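Local structure of probable flavin reductase (Sinorhizobium meliloti, 3RH7) at residues Leu62-Ala67 / Gly80-Asn85; Cys130-Ile135 / Val142-Arg147. The protein probably acts as an NADPH-dependent flavin reductase and binds flavin mononucleotide in a split-barrel domain, forming an assembly of two chains. All coordinates share one frame; numbering follows the deposited sequence.

Contact 1 of 2, residues Leu62-Ala67 / Gly80-Asn85; sequences LLVCLA and GRFAIN. With FMN (flavin mononucleotide), chain G.
The flavin carbonyl O2 is held by one hydrogen bond from residues 62-67: A67 N donates to FMN O2 over 2.8 Å, and the bond is fairly straight at 162°. The methyl of A67 and the CA of L66 lie beside the same oxygen, so it meets both polar and apolar neighbours. Next to it, FMN N3 donates to C65 O, also at 2.8 Å but more bent, at 152°. This donor and acceptor pair on the backbone reads the pyrimidine edge of the isoalloxazine in the FMN-binding split barrel.

Further back along the strand, L62 and V64 direct their side chains toward 80-85. The strand axis crosses that of 81-85 at 91° with a closest approach of 9.5 Å, and no hydrogen bond joins the two segments; buried apolar side chains bridge them. L62 has CG anti to the backbone N, and its CD2 meets I84 CG1 tip to tip at 3.7 Å. L62 CD2 also reaches F82 CE2 at 4.0 Å, the two side chains running antiparallel past one another. F82 CG sits in the crowded position between backbone N and carbonyl carbon, which sets the ring where CE2 can meet the leucine. Around this cluster, V35 touches V64 and I84, while F52 touches L62 and I84. L63 points the other way and packs on L63 of the second subunit. V64 straddles the end of the isoleucine: with CG1 in the crowded position and CG2 anti to the backbone N, its CB, CG1 and CG2 each lie 4.1 Å from I84 CD1.

Contact 2 of 2, residues Cys130-Ile135 / Val142-Arg147; sequences CSMQDI and VIIIGR
M132, a selenomethionine, and I144 cross obliquely on one face of a β hairpin, with M132 CG 3.7 Å from I144 CG2. The M132 chain bends at chi3, which keeps its terminal methyl near that same branch: M132 CE is 4.0 Å from I144 CG2. Farther along the hairpin, I135 and V142 also cross obliquely, I135 CG2 lying 3.8 Å from V142 CB. Q133 and R147 are arranged differently. They run side by side and point the same way, Q133 CG 3.9 Å from R147 CB, with amide and guanidinium planes turned 52° apart. The glutamine bends at chi2, whereas the arginine stays extended from CG to NE.

A classic β bulge interrupts the pairing here. Two residues, Q133 and D134, stand opposite the single I145, and the psi of -62° at Q133 departs from extended geometry. I145 is therefore gripped from two residues: Q133 N donates to I145 O at 2.8 Å, and I145 N donates to D134 O at 3.0 Å, nearly along its C=O axis. R147 N also donates to S131 O, at 2.8 Å.

I143 and I145 pack on I145 and I143 of the second subunit. Helix 73-78 packs on the hairpin, M76 touching M132, T77 touching I135 and Y73 touching V142, while strand 81-86 borders strand 126-138 and strand 61-67 borders strand 141-153.

The two contacts share one antiparallel sheet of the split barrel, and their centres lie about 6 Å apart. They follow in series along the chain, both segments of contact 1 preceding those of contact 2. Each strand of contact 1 pairs with one of the hairpin: F82 O and C130 N lie 2.7 Å apart, a probable hydrogen bond, as do V64 O and I144 N at 2.8 Å. The hairpin thus joins, through the sheet, two strands that cross nearly at right angles in contact 1. Both contacts also touch the second subunit, so the strand that meets FMN belongs to the same sheet that takes part in the dimer interface.

Contact 1 of 2, residues Leu62-Ala67 / Gly80-Asn85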
ATOM      1  N   LEU A  62       8.260  17.030  -3.263  1.00 60.80           N
ATOM      2  CA  LEU A  62       8.378  15.591  -3.087  1.00 59.43           C
ATOM      3  C   LEU A  62       9.514  15.282  -2.084  1.00 66.11           C
ATOM      4  O   LEU A  62      10.414  16.110  -1.882  1.00 66.73           O
ATOM      5  CB  LEU A  62       8.682  15.115  -4.495  1.00 58.71           C
ATOM      6  CG  LEU A  62       8.872  13.717  -4.823  1.00 61.20           C
ATOM      7  CD1 LEU A  62       8.246  13.456  -6.182  1.00 59.41           C
ATOM      8  CD2 LEU A  62      10.364  13.413  -4.836  1.00 64.97           C
ATOM      9  N   LEU A  63       9.455  14.098  -1.448  1.00 61.58           N
ATOM     10  CA  LEU A  63      10.380  13.684  -0.383  1.00 60.49           C
ATOM     11  C   LEU A  63      10.819  12.235  -0.541  1.00 64.07           C
ATOM     12  O   LEU A  63      10.023  11.398  -0.963  1.00 64.16           O
ATOM     13  CB  LEU A  63       9.580  13.822   0.919  1.00 59.39           C
ATOM     14  CG  LEU A  63      10.246  13.703   2.248  1.00 62.30           C
ATOM     15  CD1 LEU A  63       9.667  14.709   3.170  1.00 62.29           C
ATOM     16  CD2 LEU A  63      10.027  12.339   2.837  1.00 62.91           C
ATOM     17  N   VAL A  64      12.052  11.922  -0.135  1.00 59.41           N
ATOM     18  CA  VAL A  64      12.570  10.549  -0.158  1.00 58.09           C
ATOM     19  C   VAL A  64      13.720  10.480   0.848  1.00 64.13           C
ATOM     20  O   VAL A  64      14.411  11.486   1.053  1.00 64.83           O
ATOM     21  CB  VAL A  64      12.935  10.015  -1.574  1.00 60.56           C
ATOM     22  CG1 VAL A  64      14.262  10.556  -2.085  1.00 60.68           C
ATOM     23  CG2 VAL A  64      12.913   8.495  -1.617  1.00 60.08           C
ATOM     24  N   CYS A  65      13.887   9.332   1.520  1.00 62.02           N
ATOM     25  CA  CYS A  65      14.940   9.244   2.532  1.00 64.55           C
ATOM     26  C   CYS A  65      16.035   8.272   2.119  1.00 68.60           C
ATOM     27  O   CYS A  65      15.742   7.163   1.660  1.00 68.36           O
ATOM     28  CB  CYS A  65      14.358   8.881   3.895  1.00 65.59           C
ATOM     29  SG  CYS A  65      12.924   9.885   4.370  1.00 69.02           S
ATOM     30  N   LEU A  66      17.299   8.704   2.287  1.00 63.68           N
ATOM     31  CA  LEU A  66      18.482   7.925   1.930  1.00 62.55           C
ATOM     32  C   LEU A  66      19.329   7.654   3.144  1.00 66.84           C
ATOM     33  O   LEU A  66      19.657   8.596   3.873  1.00 67.87           O
ATOM     34  CB  LEU A  66      19.303   8.672   0.875  1.00 62.98           C
ATOM     35  CG  LEU A  66      20.685   8.122   0.555  1.00 68.02           C
ATOM     36  CD1 LEU A  66      20.585   6.833  -0.223  1.00 67.90           C
ATOM     37  CD2 LEU A  66      21.502   9.135  -0.202  1.00 70.82           C
ATOM     38  N   ALA A  67      19.714   6.378   3.346  1.00 63.32           N
ATOM     39  CA  ALA A  67      20.554   5.946   4.477  1.00 64.74           C
ATOM     40  C   ALA A  67      21.961   6.530   4.380  1.00 72.01           C
ATOM     41  O   ALA A  67      22.542   6.583   3.298  1.00 72.21           O
ATOM     42  CB  ALA A  67      20.631   4.430   4.531  1.00 65.23           C
ATOM     43  N   GLY A  80      22.561  17.284  -8.287  1.00 83.13           N
ATOM     44  CA  GLY A  80      21.658  18.427  -8.212  1.00 81.92           C
ATOM     45  C   GLY A  80      20.242  18.085  -8.592  1.00 81.13           C
ATOM     46  O   GLY A  80      19.289  18.682  -8.087  1.00 80.09           O
ATOM     47  N   ARG A  81      20.119  17.124  -9.504  1.00 74.68           N
ATOM     48  CA  ARG A  81      18.859  16.644 -10.042  1.00 71.77           C
ATOM     49  C   ARG A  81      18.738  15.155  -9.806  1.00 72.88           C
ATOM     50  O   ARG A  81      19.737  14.428  -9.835  1.00 74.48           O
ATOM     51  CB  ARG A  81      18.766  16.973 -11.546  1.00 71.75           C
ATOM     52  CG  ARG A  81      18.719  18.473 -11.800  1.00 89.39           C
ATOM     53  CD  ARG A  81      18.609  18.840 -13.259  1.00108.96           C
ATOM     54  NE  ARG A  81      18.210  20.241 -13.431  1.00127.45           N
ATOM     55  CZ  ARG A  81      16.949  20.672 -13.420  1.00140.90           C
ATOM     56  NH1 ARG A  81      15.947  19.817 -13.240  1.00126.24           N
ATOM     57  NH2 ARG A  81      16.683  21.963 -13.579  1.00123.30           N
ATOM     58  N   PHE A  82      17.516  14.699  -9.553  1.00 64.94           N
ATOM     59  CA  PHE A  82      17.230  13.280  -9.379  1.00 62.33           C
ATOM     60  C   PHE A  82      15.833  12.940  -9.940  1.00 63.49           C
ATOM     61  O   PHE A  82      15.087  13.844 -10.290  1.00 63.47           O
ATOM     62  CB  PHE A  82      17.380  12.865  -7.922  1.00 62.75           C
ATOM     63  CG  PHE A  82      16.345  13.401  -6.976  1.00 63.13           C
ATOM     64  CD1 PHE A  82      16.488  14.658  -6.406  1.00 67.65           C
ATOM     65  CD2 PHE A  82      15.246  12.634  -6.617  1.00 63.22           C
ATOM     66  CE1 PHE A  82      15.532  15.154  -5.519  1.00 67.69           C
ATOM     67  CE2 PHE A  82      14.283  13.134  -5.743  1.00 64.72           C
ATOM     68  CZ  PHE A  82      14.441  14.382  -5.187  1.00 64.23           C
ATOM     69  N   ALA A  83      15.502  11.653 -10.055  1.00 57.68           N
ATOM     70  CA  ALA A  83      14.200  11.227 -10.540  1.00 56.49           C
ATOM     71  C   ALA A  83      13.626  10.134  -9.665  1.00 61.12           C
ATOM     72  O   ALA A  83      14.363   9.297  -9.148  1.00 63.49           O
ATOM     73  CB  ALA A  83      14.284  10.754 -11.983  1.00 57.27           C
ATOM     74  N   ILE A  84      12.308  10.138  -9.502  1.00 55.60           N
ATOM     75  CA  ILE A  84      11.633   9.115  -8.715  1.00 54.31           C
ATOM     76  C   ILE A  84      10.836   8.206  -9.658  1.00 59.58           C
ATOM     77  O   ILE A  84       9.905   8.682 -10.309  1.00 59.02           O
ATOM     78  CB  ILE A  84      10.754   9.772  -7.625  1.00 56.14           C
ATOM     79  CG1 ILE A  84      11.616  10.396  -6.509  1.00 55.95           C
ATOM     80  CG2 ILE A  84       9.694   8.816  -7.082  1.00 56.90           C
ATOM     81  CD1 ILE A  84      12.257   9.471  -5.532  1.00 61.40           C
ATOM     82  N   ASN A  85      11.207   6.910  -9.748  1.00 56.77           N
ATOM     83  CA  ASN A  85      10.456   5.977 -10.604  1.00 56.55           C
ATOM     84  C   ASN A  85       9.539   5.093  -9.738  1.00 58.53           C
ATOM     85  O   ASN A  85      10.047   4.203  -9.030  1.00 57.86           O
ATOM     86  CB  ASN A  85      11.398   5.110 -11.456  1.00 58.47           C
ATOM     87  CG  ASN A  85      12.104   5.837 -12.558  1.00 60.65           C
ATOM     88  OD1 ASN A  85      11.577   5.982 -13.653  1.00 68.60           O
ATOM     89  ND2 ASN A  85      13.337   6.236 -12.321  1.00 31.99           N
TER
HETATM   90  N1  FMN G 321      17.356   2.402   1.311  1.00113.31           N
HETATM   91  C2  FMN G 321      17.368   3.737   1.685  1.00113.66           C
HETATM   92  O2  FMN G 321      18.453   4.311   1.888  1.00114.74           O
HETATM   93  N3  FMN G 321      16.160   4.425   1.748  1.00112.49           N
HETATM   94  C4  FMN G 321      14.876   3.889   1.540  1.00111.42           C
HETATM   95  O4  FMN G 321      13.815   4.520   1.593  1.00111.17           O
HETATM   96  C4A FMN G 321      14.874   2.396   1.199  1.00110.97           C
HETATM   97  N5  FMN G 321      13.721   1.786   0.976  1.00110.16           N
HETATM   98  C5A FMN G 321      13.731   0.434   0.552  1.00110.22           C
HETATM   99  C6  FMN G 321      12.445  -0.157   0.300  1.00109.63           C
HETATM  100  C7  FMN G 321      12.313  -1.490  -0.184  1.00109.83           C
HETATM  101  C7M FMN G 321      10.952  -2.066  -0.449  1.00110.02           C
HETATM  102  C8  FMN G 321      13.496  -2.237  -0.394  1.00111.03           C
HETATM  103  C8M FMN G 321      13.399  -3.623  -0.890  1.00112.48           C
HETATM  104  C9  FMN G 321      14.803  -1.680  -0.128  1.00111.81           C
HETATM  105  C9A FMN G 321      14.978  -0.336   0.364  1.00111.28           C
HETATM  106  N10 FMN G 321      16.266   0.304   0.631  1.00112.26           N
HETATM  107  C10 FMN G 321      16.252   1.682   1.051  1.00112.33           C
HETATM  108  C1' FMN G 321      17.560  -0.463   0.447  1.00113.68           C
HETATM  109  C2' FMN G 321      18.451   0.144  -0.723  1.00114.72           C
HETATM  110  O2' FMN G 321      17.874   0.150  -2.031  1.00113.64           O
HETATM  111  C3' FMN G 321      19.925  -0.298  -0.935  1.00116.92           C
HETATM  112  O3' FMN G 321      20.270  -1.562  -0.342  1.00118.82           O
HETATM  113  C4' FMN G 321      20.990   0.831  -0.752  1.00118.61           C
HETATM  114  O4' FMN G 321      20.693   1.885   0.233  1.00119.25           O
HETATM  115  C5' FMN G 321      21.306   1.414  -2.110  1.00119.20           C
HETATM  116  O5' FMN G 321      22.452   0.684  -2.512  1.00120.25           O
HETATM  117  P   FMN G 321      23.915   1.418  -2.351  1.00121.25           P
HETATM  118  O1P FMN G 321      23.476   2.899  -2.752  1.00122.25           O
HETATM  119  O2P FMN G 321      24.926   0.742  -3.350  1.00124.55           O
HETATM  120  O3P FMN G 321      24.538   1.177  -0.953  1.00122.73           O

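Contact 2 of 2, residues Cys130-Ile135 / Val142-Arg147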
ATOM      1  N   CYS A 130      13.155  15.635 -10.776  1.00 66.39           N
ATOM      2  CA  CYS A 130      13.308  16.590  -9.689  1.00 66.72           C
ATOM      3  C   CYS A 130      14.609  17.375  -9.767  1.00 72.77           C
ATOM      4  O   CYS A 130      15.490  17.119 -10.584  1.00 73.61           O
ATOM      5  CB  CYS A 130      13.181  15.881  -8.340  1.00 65.68           C
ATOM      6  SG  CYS A 130      11.512  15.260  -7.977  1.00 68.20           S
ATOM      7  N   SER A 131      14.639  18.409  -8.951  1.00 70.09           N
ATOM      8  CA  SER A 131      15.739  19.296  -8.675  1.00 71.39           C
ATOM      9  C   SER A 131      15.800  19.348  -7.173  1.00 77.98           C
ATOM     10  O   SER A 131      14.756  19.547  -6.545  1.00 76.64           O
ATOM     11  CB  SER A 131      15.506  20.663  -9.303  1.00 75.31           C
ATOM     12  OG  SER A 131      14.539  21.413  -8.587  1.00 84.23           O
HETATM   13  N   MSE A 132      16.975  19.086  -6.587  1.00 77.09           N
HETATM   14  CA  MSE A 132      17.122  19.088  -5.148  1.00 78.24           C
HETATM   15  C   MSE A 132      16.955  20.464  -4.555  1.00 81.60           C
HETATM   16  O   MSE A 132      17.589  21.421  -5.008  1.00 83.27           O
HETATM   17  CB  MSE A 132      18.459  18.530  -4.745  1.00 82.46           C
HETATM   18  CG  MSE A 132      18.327  17.168  -4.152  1.00 91.08           C
HETATM   19 SE   MSE A 132      20.039  16.299  -4.009  0.75102.39          SE
HETATM   20  CE  MSE A 132      19.689  14.648  -4.888  1.00 97.38           C
ATOM     21  N   GLN A 133      16.043  20.562  -3.580  1.00 75.22           N
ATOM     22  CA  GLN A 133      15.764  21.792  -2.870  1.00 74.70           C
ATOM     23  C   GLN A 133      16.657  21.788  -1.653  1.00 81.70           C
ATOM     24  O   GLN A 133      17.577  22.597  -1.564  1.00 84.55           O
ATOM     25  CB  GLN A 133      14.276  21.903  -2.500  1.00 73.93           C
ATOM     26  CG  GLN A 133      13.393  22.374  -3.636  1.00 77.93           C
ATOM     27  CD  GLN A 133      12.865  23.784  -3.473  1.00 98.93           C
ATOM     28  OE1 GLN A 133      12.767  24.543  -4.453  1.00 96.66           O
ATOM     29  NE2 GLN A 133      12.458  24.157  -2.252  1.00 84.66           N
ATOM     30  N   ASP A 134      16.468  20.799  -0.774  1.00 76.27           N
ATOM     31  CA  ASP A 134      17.236  20.703   0.453  1.00 75.72           C
ATOM     32  C   ASP A 134      17.503  19.240   0.819  1.00 75.34           C
ATOM     33  O   ASP A 134      16.826  18.341   0.331  1.00 74.24           O
ATOM     34  CB  ASP A 134      16.473  21.426   1.588  1.00 78.54           C
ATOM     35  CG  ASP A 134      17.288  21.775   2.834  1.00101.72           C
ATOM     36  OD1 ASP A 134      18.500  22.061   2.695  1.00105.65           O
ATOM     37  OD2 ASP A 134      16.690  21.838   3.942  1.00110.16           O
ATOM     38  N   ILE A 135      18.528  19.015   1.643  1.00 70.36           N
ATOM     39  CA  ILE A 135      18.918  17.737   2.229  1.00 68.08           C
ATOM     40  C   ILE A 135      18.902  17.965   3.751  1.00 71.57           C
ATOM     41  O   ILE A 135      19.672  18.793   4.266  1.00 72.10           O
ATOM     42  CB  ILE A 135      20.257  17.155   1.698  1.00 70.57           C
ATOM     43  CG1 ILE A 135      20.185  16.937   0.185  1.00 69.93           C
ATOM     44  CG2 ILE A 135      20.608  15.834   2.424  1.00 70.67           C
ATOM     45  CD1 ILE A 135      21.526  16.910  -0.523  1.00 77.85           C
ATOM     46  N   VAL A 142      19.030  10.698   5.612  1.00 66.83           N
ATOM     47  CA  VAL A 142      18.915  12.093   5.199  1.00 65.61           C
ATOM     48  C   VAL A 142      17.622  12.212   4.408  1.00 66.26           C
ATOM     49  O   VAL A 142      17.257  11.285   3.664  1.00 64.62           O
ATOM     50  CB  VAL A 142      20.132  12.696   4.443  1.00 70.00           C
ATOM     51  CG1 VAL A 142      21.373  12.741   5.331  1.00 70.60           C
ATOM     52  CG2 VAL A 142      20.413  11.973   3.123  1.00 69.42           C
ATOM     53  N   ILE A 143      16.910  13.321   4.604  1.00 61.05           N
ATOM     54  CA  ILE A 143      15.649  13.583   3.914  1.00 59.37           C
ATOM     55  C   ILE A 143      15.973  14.423   2.674  1.00 66.24           C
ATOM     56  O   ILE A 143      16.454  15.548   2.807  1.00 67.41           O
ATOM     57  CB  ILE A 143      14.596  14.259   4.853  1.00 60.67           C
ATOM     58  CG1 ILE A 143      14.295  13.391   6.093  1.00 59.56           C
ATOM     59  CG2 ILE A 143      13.323  14.618   4.096  1.00 58.60           C
ATOM     60  CD1 ILE A 143      13.668  14.099   7.196  1.00 54.76           C
ATOM     61  N   ILE A 144      15.755  13.862   1.483  1.00 62.78           N
ATOM     62  CA  ILE A 144      15.996  14.589   0.250  1.00 64.14           C
ATOM     63  C   ILE A 144      14.654  15.179  -0.236  1.00 68.83           C
ATOM     64  O   ILE A 144      13.659  14.450  -0.407  1.00 66.60           O
ATOM     65  CB  ILE A 144      16.685  13.702  -0.808  1.00 67.57           C
ATOM     66  CG1 ILE A 144      18.052  13.234  -0.298  1.00 69.73           C
ATOM     67  CG2 ILE A 144      16.828  14.447  -2.135  1.00 67.20           C
ATOM     68  CD1 ILE A 144      18.592  11.939  -0.968  1.00 76.91           C
ATOM     69  N   ILE A 145      14.632  16.512  -0.419  1.00 66.32           N
ATOM     70  CA  ILE A 145      13.455  17.231  -0.892  1.00 65.85           C
ATOM     71  C   ILE A 145      13.717  17.694  -2.323  1.00 72.44           C
ATOM     72  O   ILE A 145      14.740  18.345  -2.578  1.00 76.00           O
ATOM     73  CB  ILE A 145      13.057  18.391   0.044  1.00 68.80           C
ATOM     74  CG1 ILE A 145      12.674  17.832   1.430  1.00 68.93           C
ATOM     75  CG2 ILE A 145      11.909  19.205  -0.578  1.00 68.45           C
ATOM     76  CD1 ILE A 145      12.421  18.822   2.466  1.00 79.69           C
ATOM     77  N   GLY A 146      12.800  17.342  -3.227  1.00 64.89           N
ATOM     78  CA  GLY A 146      12.899  17.704  -4.627  1.00 63.62           C
ATOM     79  C   GLY A 146      11.706  18.476  -5.139  1.00 65.26           C
ATOM     80  O   GLY A 146      10.572  18.283  -4.671  1.00 63.76           O
ATOM     81  N   ARG A 147      11.973  19.385  -6.090  1.00 60.79           N
ATOM     82  CA  ARG A 147      10.935  20.156  -6.752  1.00 60.09           C
ATOM     83  C   ARG A 147      10.680  19.478  -8.084  1.00 62.99           C
ATOM     84  O   ARG A 147      11.618  19.314  -8.866  1.00 62.17           O
ATOM     85  CB  ARG A 147      11.321  21.634  -6.906  1.00 61.96           C
ATOM     86  CG  ARG A 147      10.131  22.557  -7.142  1.00 80.36           C
ATOM     87  CD  ARG A 147      10.528  23.828  -7.882  1.00102.63           C
ATOM     88  NE  ARG A 147       9.420  24.786  -8.001  1.00120.07           N
ATOM     89  CZ  ARG A 147       8.480  24.766  -8.950  1.00133.85           C
ATOM     90  NH1 ARG A 147       8.482  23.816  -9.882  1.00113.27           N
ATOM     91  NH2 ARG A 147       7.520  25.684  -8.962  1.00119.30           N
TER